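Local coordinates for protein HTH-type transcriptional repressor NemR (Escherichia coli, PDB 4YZE) that represses transcription of the nemRA-gloA operon by binding the NemR box, as part of the response to electrophiles and reactive chlorine species, at residues A[134-139]-A[161-166]. The protein carries 5 engineered substitutions. Residues are numbered along the deposited sequence; the frame is centred on the assembly and turned at random.
Sequences GVIALL and QAQVLY
I136 and Y166 meet in a buried, apolar helix-helix contact between helices 122-148 and 158-179, with no hydrogen bond across it. Their N-to-C directions differ by 125° over the two short segments, whose axes approach to 8.4 Å. Backbones come nearest at L139 and A162, where the small alanine methyl fits close in: A162 CB sits 3.4 Å from I136 O and also touches L139 CB. I136 CG2, anti to the backbone N, meets Q163 CG at 3.6 Å, while CG1 packs on Y166 CB at 3.7 Å and CD1 reaches the ring at CD2. An alanine here would probably leave a gap beside Y166 CB and CD2 and take away the CG2 contact with Q163 CG. Both helices belong to the largely helical C-terminal domain of a TetR-family repressor, and Y166 lies about 7 Å, side chain to side chain, from C108, which plays a central role in the response to reactive chlorine species. V135 CG1 flanks the same ring at CD1, 3.8 Å off, its side chain crossing that of Y166 at about a right angle; Y91 of helix 84-97 packs against both. Beyond its CG, Q163 extends to hydrogen-bond through NE2 with E183 of the second subunit.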
loop_
_atom_site.group_PDB
_atom_site.type_symbol
_atom_site.label_atom_id
_atom_site.label_comp_id
_atom_site.label_asym_id
_atom_site.label_seq_id
_atom_site.Cartn_x
_atom_site.Cartn_y
_atom_site.Cartn_z
ATOM N N GLY A 134 13.568 -3.673 9.040
ATOM C CA GLY A 134 14.116 -5.019 9.104
ATOM C C GLY A 134 14.001 -5.775 7.782
ATOM O O GLY A 134 14.951 -6.442 7.358
ATOM N N VAL A 135 12.849 -5.689 7.119
ATOM C CA VAL A 135 12.682 -6.431 5.864
ATOM C C VAL A 135 13.613 -5.853 4.802
ATOM O O VAL A 135 14.287 -6.577 4.077
ATOM C CB VAL A 135 11.233 -6.380 5.338
ATOM C CG1 VAL A 135 11.130 -6.989 3.916
ATOM C CG2 VAL A 135 10.255 -7.090 6.305
ATOM N N ILE A 136 13.629 -4.532 4.727
ATOM C CA ILE A 136 14.404 -3.824 3.742
ATOM C C ILE A 136 15.885 -4.150 3.914
ATOM O O ILE A 136 16.586 -4.406 2.939
ATOM C CB ILE A 136 14.162 -2.312 3.853
ATOM C CG1 ILE A 136 12.733 -1.991 3.377
ATOM C CG2 ILE A 136 15.198 -1.553 3.039
ATOM C CD1 ILE A 136 12.238 -0.596 3.761
ATOM N N ALA A 137 16.351 -4.174 5.156
ATOM C CA ALA A 137 17.764 -4.444 5.412
ATOM C C ALA A 137 18.125 -5.882 5.022
ATOM O O ALA A 137 19.215 -6.121 4.536
ATOM C CB ALA A 137 18.144 -4.135 6.876
ATOM N N LEU A 138 17.206 -6.830 5.192
ATOM C CA LEU A 138 17.482 -8.196 4.750
ATOM C C LEU A 138 17.594 -8.297 3.218
ATOM O O LEU A 138 18.505 -8.965 2.692
ATOM C CB LEU A 138 16.435 -9.169 5.284
ATOM C CG LEU A 138 16.563 -9.518 6.769
ATOM C CD1 LEU A 138 15.343 -10.297 7.242
ATOM C CD2 LEU A 138 17.852 -10.306 7.031
ATOM N N LEU A 139 16.671 -7.637 2.517
ATOM C CA LEU A 139 16.669 -7.612 1.056
ATOM C C LEU A 139 17.936 -6.936 0.530
ATOM O O LEU A 139 18.522 -7.374 -0.465
ATOM C CB LEU A 139 15.428 -6.880 0.537
ATOM C CG LEU A 139 14.079 -7.562 0.772
ATOM C CD1 LEU A 139 12.921 -6.611 0.474
ATOM C CD2 LEU A 139 13.955 -8.821 -0.061
ATOM N N GLN A 161 17.784 -0.003 -3.861
ATOM C CA GLN A 161 17.066 -1.007 -4.632
ATOM C C GLN A 161 16.205 -1.840 -3.703
ATOM O O GLN A 161 15.097 -2.213 -4.070
ATOM C CB GLN A 161 18.021 -1.887 -5.461
ATOM C CG GLN A 161 17.323 -3.048 -6.170
ATOM C CD GLN A 161 16.283 -2.590 -7.193
ATOM O OE1 GLN A 161 15.066 -2.760 -7.000
ATOM N NE2 GLN A 161 16.757 -2.013 -8.284
ATOM N N ALA A 162 16.696 -2.122 -2.498
ATOM C CA ALA A 162 15.882 -2.879 -1.535
ATOM C C ALA A 162 14.586 -2.154 -1.164
ATOM O O ALA A 162 13.559 -2.789 -0.957
ATOM C CB ALA A 162 16.681 -3.204 -0.273
ATOM N N GLN A 163 14.638 -0.831 -1.084
ATOM C CA GLN A 163 13.486 -0.055 -0.643
ATOM C C GLN A 163 12.413 -0.041 -1.716
ATOM O O GLN A 163 11.209 -0.100 -1.435
ATOM C CB GLN A 163 13.933 1.365 -0.286
ATOM C CG GLN A 163 14.752 1.383 0.988
ATOM C CD GLN A 163 15.399 2.724 1.294
ATOM O OE1 GLN A 163 15.963 2.910 2.374
ATOM N NE2 GLN A 163 15.323 3.662 0.352
ATOM N N VAL A 164 12.862 0.041 -2.958
ATOM C CA VAL A 164 11.970 -0.046 -4.106
ATOM C C VAL A 164 11.285 -1.394 -4.133
ATOM O O VAL A 164 10.098 -1.463 -4.399
ATOM C CB VAL A 164 12.750 0.157 -5.429
ATOM C CG1 VAL A 164 11.931 -0.308 -6.657
ATOM C CG2 VAL A 164 13.163 1.611 -5.562
ATOM N N LEU A 165 12.038 -2.463 -3.882
ATOM C CA LEU A 165 11.468 -3.815 -3.888
ATOM C C LEU A 165 10.385 -3.939 -2.819
ATOM O O LEU A 165 9.333 -4.568 -3.029
ATOM C CB LEU A 165 12.549 -4.865 -3.634
ATOM C CG LEU A 165 13.599 -5.163 -4.714
ATOM C CD1 LEU A 165 14.580 -6.202 -4.205
ATOM C CD2 LEU A 165 12.957 -5.658 -6.011
ATOM N N TYR A 166 10.641 -3.341 -1.664
ATOM C CA TYR A 166 9.668 -3.388 -0.572
ATOM C C TYR A 166 8.464 -2.533 -0.931
ATOM O O TYR A 166 7.325 -2.964 -0.770
ATOM C CB TYR A 166 10.307 -2.942 0.748
ATOM C CG TYR A 166 9.333 -3.008 1.902
ATOM C CD1 TYR A 166 8.972 -4.228 2.458
ATOM C CD2 TYR A 166 8.748 -1.861 2.411
ATOM C CE1 TYR A 166 8.071 -4.308 3.505
ATOM C CE2 TYR A 166 7.835 -1.925 3.474
ATOM C CZ TYR A 166 7.505 -3.152 4.011
ATOM O OH TYR A 166 6.602 -3.238 5.053
#